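Local coordinates for glycerol Dehydrogenase (Unidentified, PDB 5XN8), which catalyses the NAD-dependent oxidation of glycerol to dihydroxyacetone, probably letting the microorganism use glycerol as a carbon source without oxygen, at residues G51-S54 with S58-A61; A181-R186 with S195-L200. One frame throughout, in Å; residues are numbered along the deposited sequence.

In the fold
Contacts 1 and 2 lie about 41 Å apart, centre to centre, and share no helix or strand. Contact 1 belongs to the parallel-sheet half of the molecule and sits on its periphery, where the end of helix 38-54 meets strand 58-63, at one edge of the sheet within this chain; its chemistry is purely apolar and CH-pi, and its one ring, that of His53, is exposed. Contact 2 joins two long helices, 162-185 and 197-223, in the helical half. It too is partly buried, but none of its touching residues is exposed, and a neighbouring subunit reaches it. There a CH-pi contact again carries the packing, now joined by a weak hydrogen bond and a charged partner from that subunit.

Contact 1 of 2, residues G51-S54 with S58-A61; sequences GLHS and SLHA
The imidazole of His53 has one face taken by the CD1 methyl of Leu59, which sits 3.6 Å above the plane, over the ring centre and 8° from the normal. This is a CH-pi contact with the methyl about equally far from all five ring atoms; NE2, among the nearest, is 3.7 Å from Leu59 CD1. In His53, CG lies beside the backbone N (chi1 -78°), which swings the ring from the helix toward the strand. The other methyl of Leu59, CD2, meets Leu52 CD1 at 3.4 Å, and the two leucines cross at about a right angle. The CB of Leu52 approaches Leu59 CD1 at 3.4 Å, so the same methyl touches both the His53 ring face and the base of the Leu52 side chain.

Leu49, Leu52 and His53, all on helix 38-54, thus meet Leu59 and join the helix to strand 58-63 in the beta-alpha-beta unit that begins with strand 31-36. Phe32 and Val34 beside Leu59, and Phe21 and Ile57 beside Leu52, extend the apolar cluster. The join is made by dispersion and CH-pi attraction, with the face of an exposed imidazole against a partly exposed leucine and no polar bond between the two segments.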
loop_
_atom_site.group_PDB
_atom_site.type_symbol
_atom_site.label_atom_id
_atom_site.label_comp_id
_atom_site.label_asym_id
_atom_site.label_seq_id
_atom_site.Cartn_x
_atom_site.Cartn_y
_atom_site.Cartn_z
ATOM N N GLY A 51 -36.587 -41.911 -2.617
ATOM C CA GLY A 51 -36.087 -41.066 -3.700
ATOM C C GLY A 51 -35.494 -41.861 -4.848
ATOM O O GLY A 51 -35.729 -41.537 -6.009
ATOM N N LEU A 52 -34.713 -42.891 -4.523
ATOM C CA LEU A 52 -34.166 -43.809 -5.529
ATOM C C LEU A 52 -35.272 -44.586 -6.242
ATOM O O LEU A 52 -35.193 -44.794 -7.454
ATOM C CB LEU A 52 -33.160 -44.778 -4.902
ATOM C CG LEU A 52 -31.806 -44.184 -4.501
ATOM C CD1 LEU A 52 -31.104 -45.035 -3.450
ATOM C CD2 LEU A 52 -30.911 -44.001 -5.717
ATOM N N HIS A 53 -36.290 -45.006 -5.492
ATOM C CA HIS A 53 -37.480 -45.650 -6.066
ATOM C C HIS A 53 -38.207 -44.727 -7.053
ATOM O O HIS A 53 -38.645 -45.182 -8.111
ATOM C CB HIS A 53 -38.454 -46.121 -4.967
ATOM C CG HIS A 53 -38.046 -47.391 -4.279
ATOM N ND1 HIS A 53 -37.662 -48.527 -4.962
ATOM C CD2 HIS A 53 -38.005 -47.715 -2.964
ATOM C CE1 HIS A 53 -37.379 -49.485 -4.096
ATOM N NE2 HIS A 53 -37.579 -49.018 -2.877
ATOM N N SER A 54 -38.313 -43.438 -6.722
ATOM C CA SER A 54 -39.000 -42.468 -7.588
ATOM C C SER A 54 -38.314 -42.247 -8.946
ATOM O O SER A 54 -38.977 -41.838 -9.901
ATOM C CB SER A 54 -39.210 -41.130 -6.869
ATOM O OG SER A 54 -37.994 -40.421 -6.716
ATOM N N SER A 58 -34.157 -50.197 -8.449
ATOM C CA SER A 58 -34.440 -51.301 -7.523
ATOM C C SER A 58 -33.434 -51.274 -6.374
ATOM O O SER A 58 -32.256 -51.013 -6.598
ATOM C CB SER A 58 -34.371 -52.643 -8.262
ATOM O OG SER A 58 -34.564 -53.734 -7.379
ATOM N N LEU A 59 -33.896 -51.537 -5.150
ATOM C CA LEU A 59 -33.050 -51.434 -3.955
ATOM C C LEU A 59 -33.268 -52.570 -2.973
ATOM O O LEU A 59 -34.371 -53.088 -2.837
ATOM C CB LEU A 59 -33.344 -50.136 -3.203
ATOM C CG LEU A 59 -33.147 -48.810 -3.930
ATOM C CD1 LEU A 59 -34.152 -47.750 -3.494
ATOM C CD2 LEU A 59 -31.711 -48.323 -3.779
ATOM N N HIS A 60 -32.190 -52.933 -2.286
ATOM C CA HIS A 60 -32.266 -53.714 -1.063
ATOM C C HIS A 60 -31.409 -53.029 0.012
ATOM O O HIS A 60 -30.199 -52.863 -0.162
ATOM C CB HIS A 60 -31.859 -55.165 -1.303
ATOM C CG HIS A 60 -31.603 -55.924 -0.041
ATOM N ND1 HIS A 60 -32.598 -56.213 0.867
ATOM C CD2 HIS A 60 -30.464 -56.423 0.486
ATOM C CE1 HIS A 60 -32.086 -56.852 1.901
ATOM N NE2 HIS A 60 -30.790 -56.992 1.695
ATOM N N ALA A 61 -32.064 -52.614 1.098
ATOM C CA ALA A 61 -31.401 -52.004 2.245
ATOM C C ALA A 61 -30.969 -53.091 3.208
ATOM O O ALA A 61 -31.710 -54.053 3.432
ATOM C CB ALA A 61 -32.343 -51.040 2.945
#

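Contact 2 of 2, residues A181-R186 with S195-L200; sequences ACYDAR and STEAAL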
loop_
_atom_site.group_PDB
_atom_site.type_symbol
_atom_site.label_atom_id
_atom_site.label_comp_id
_atom_site.label_asym_id
_atom_site.label_seq_id
_atom_site.Cartn_x
_atom_site.Cartn_y
_atom_site.Cartn_z
ATOM N N ALA A 181 3.982 -28.525 2.089
ATOM C CA ALA A 181 5.218 -29.183 2.533
ATOM C C ALA A 181 5.639 -30.322 1.612
ATOM O O ALA A 181 6.835 -30.546 1.407
ATOM C CB ALA A 181 5.061 -29.698 3.952
ATOM N N CYS A 182 4.664 -31.063 1.084
ATOM C CA CYS A 182 4.931 -32.077 0.052
ATOM C C CYS A 182 5.331 -31.443 -1.280
ATOM O O CYS A 182 6.197 -31.960 -1.984
ATOM C CB CYS A 182 3.723 -33.004 -0.130
ATOM S SG CYS A 182 3.432 -34.074 1.302
ATOM N N TYR A 183 4.700 -30.326 -1.624
ATOM C CA TYR A 183 5.037 -29.583 -2.848
ATOM C C TYR A 183 6.478 -29.075 -2.799
ATOM O O TYR A 183 7.242 -29.285 -3.750
ATOM C CB TYR A 183 4.060 -28.420 -3.038
ATOM C CG TYR A 183 4.236 -27.621 -4.308
ATOM C CD1 TYR A 183 3.909 -28.160 -5.546
ATOM C CD2 TYR A 183 4.705 -26.309 -4.266
ATOM C CE1 TYR A 183 4.060 -27.420 -6.719
ATOM C CE2 TYR A 183 4.855 -25.553 -5.421
ATOM C CZ TYR A 183 4.531 -26.108 -6.641
ATOM O OH TYR A 183 4.688 -25.358 -7.783
ATOM N N ASP A 184 6.854 -28.435 -1.690
ATOM C CA ASP A 184 8.235 -27.979 -1.486
ATOM C C ASP A 184 9.231 -29.136 -1.436
ATOM O O ASP A 184 10.339 -29.025 -1.949
ATOM C CB ASP A 184 8.371 -27.149 -0.200
ATOM C CG ASP A 184 7.602 -25.837 -0.250
ATOM O OD1 ASP A 184 7.347 -25.311 -1.365
ATOM O OD2 ASP A 184 7.254 -25.330 0.841
ATOM N N ALA A 185 8.831 -30.251 -0.816
ATOM C CA ALA A 185 9.689 -31.437 -0.722
ATOM C C ALA A 185 9.806 -32.248 -1.999
ATOM O O ALA A 185 10.688 -33.099 -2.093
ATOM C CB ALA A 185 9.199 -32.341 0.377
ATOM N N ARG A 186 8.912 -32.008 -2.957
ATOM C CA ARG A 186 8.763 -32.835 -4.153
ATOM C C ARG A 186 8.432 -34.273 -3.752
ATOM O O ARG A 186 8.982 -35.232 -4.292
ATOM C CB ARG A 186 10.007 -32.746 -5.068
ATOM C CG ARG A 186 10.554 -31.338 -5.298
ATOM C CD ARG A 186 9.947 -30.635 -6.492
ATOM N NE ARG A 186 8.492 -30.594 -6.402
ATOM C CZ ARG A 186 7.630 -30.616 -7.424
ATOM N NH1 ARG A 186 8.019 -30.674 -8.695
ATOM N NH2 ARG A 186 6.316 -30.580 -7.163
ATOM N N SER A 195 2.509 -33.069 -7.194
ATOM C CA SER A 195 1.259 -32.318 -7.159
ATOM C C SER A 195 1.059 -31.489 -8.420
ATOM O O SER A 195 1.989 -30.856 -8.925
ATOM C CB SER A 195 1.189 -31.398 -5.953
ATOM O OG SER A 195 -0.128 -30.905 -5.801
ATOM N N THR A 196 -0.170 -31.506 -8.913
ATOM C CA THR A 196 -0.622 -30.537 -9.886
ATOM C C THR A 196 -0.802 -29.210 -9.148
ATOM O O THR A 196 -0.911 -29.196 -7.927
ATOM C CB THR A 196 -1.967 -30.956 -10.522
ATOM O OG1 THR A 196 -2.947 -31.148 -9.493
ATOM C CG2 THR A 196 -1.816 -32.218 -11.332
ATOM N N GLU A 197 -0.827 -28.105 -9.894
ATOM C CA GLU A 197 -1.171 -26.812 -9.311
ATOM C C GLU A 197 -2.624 -26.786 -8.862
ATOM O O GLU A 197 -2.937 -26.166 -7.839
ATOM C CB GLU A 197 -0.905 -25.660 -10.278
ATOM C CG GLU A 197 0.554 -25.481 -10.681
ATOM C CD GLU A 197 1.490 -25.340 -9.485
ATOM O OE1 GLU A 197 1.151 -24.612 -8.542
ATOM O OE2 GLU A 197 2.573 -25.957 -9.504
ATOM N N ALA A 198 -3.484 -27.471 -9.614
ATOM C CA ALA A 198 -4.908 -27.637 -9.278
ATOM C C ALA A 198 -5.141 -28.098 -7.845
ATOM O O ALA A 198 -5.865 -27.454 -7.083
ATOM C CB ALA A 198 -5.556 -28.629 -10.241
ATOM N N ALA A 199 -4.520 -29.212 -7.497
ATOM C CA ALA A 199 -4.640 -29.832 -6.174
ATOM C C ALA A 199 -4.090 -28.950 -5.065
ATOM O O ALA A 199 -4.701 -28.848 -3.993
ATOM C CB ALA A 199 -3.929 -31.181 -6.170
ATOM N N LEU A 200 -2.942 -28.323 -5.312
ATOM C CA LEU A 200 -2.327 -27.389 -4.354
ATOM C C LEU A 200 -3.142 -26.111 -4.186
ATOM O O LEU A 200 -3.233 -25.572 -3.084
ATOM C CB LEU A 200 -0.905 -27.033 -4.792
ATOM C CG LEU A 200 -0.105 -26.095 -3.879
ATOM C CD1 LEU A 200 0.317 -26.807 -2.614
ATOM C CD2 LEU A 200 1.106 -25.528 -4.587
#
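The C-terminal turn of helix 162-185 packs beside the N-terminal turn of helix 197-223, Tyr183 touching Leu200, Glu197 and Ser195. The CD2 methyl of Leu200 stands over one face, 3.6 Å from the centroid of the Tyr183 ring and 9° off the normal, a CH-pi contact. Tyr183 CG lies opposite the backbone N (chi1 -176°), which carries the ring out from its helix to cross Leu200 at about a right angle. Ser195 adds its CB, 4.2 Å from Tyr183 CD1.

At the far end of the ring, Tyr183 OH gives a weak hydrogen bond to Glu197 OE2 at 2.8 Å, with the carboxylate turned 79° against the ring. Glu197 bends at chi2 to bring its carboxylate there. The same OE2 forms a salt bridge with Arg232 of a second subunit, which also packs on Tyr183; that positive charge would probably help keep Glu197 ionised.

Both helix ends are capped. Arg186, at positive phi, closes the first in a Schellman motif, and its NE bonds back to Tyr183 O at 3.2 Å, nearly in line with the carbonyl, which also accepts from Arg186 N. Thr196 OG1 takes the N-H of Ala199 at 3.2 Å. Glu235 of the second subunit accepts from Ala198 N at the start of the second helix. The arrangement is that of two successive helices joined by a loop, with a Schellman motif ending the first and a threonine N-cap opening the second, at a subunit interface in the helical half of this iron-containing alcohol dehydrogenase family member.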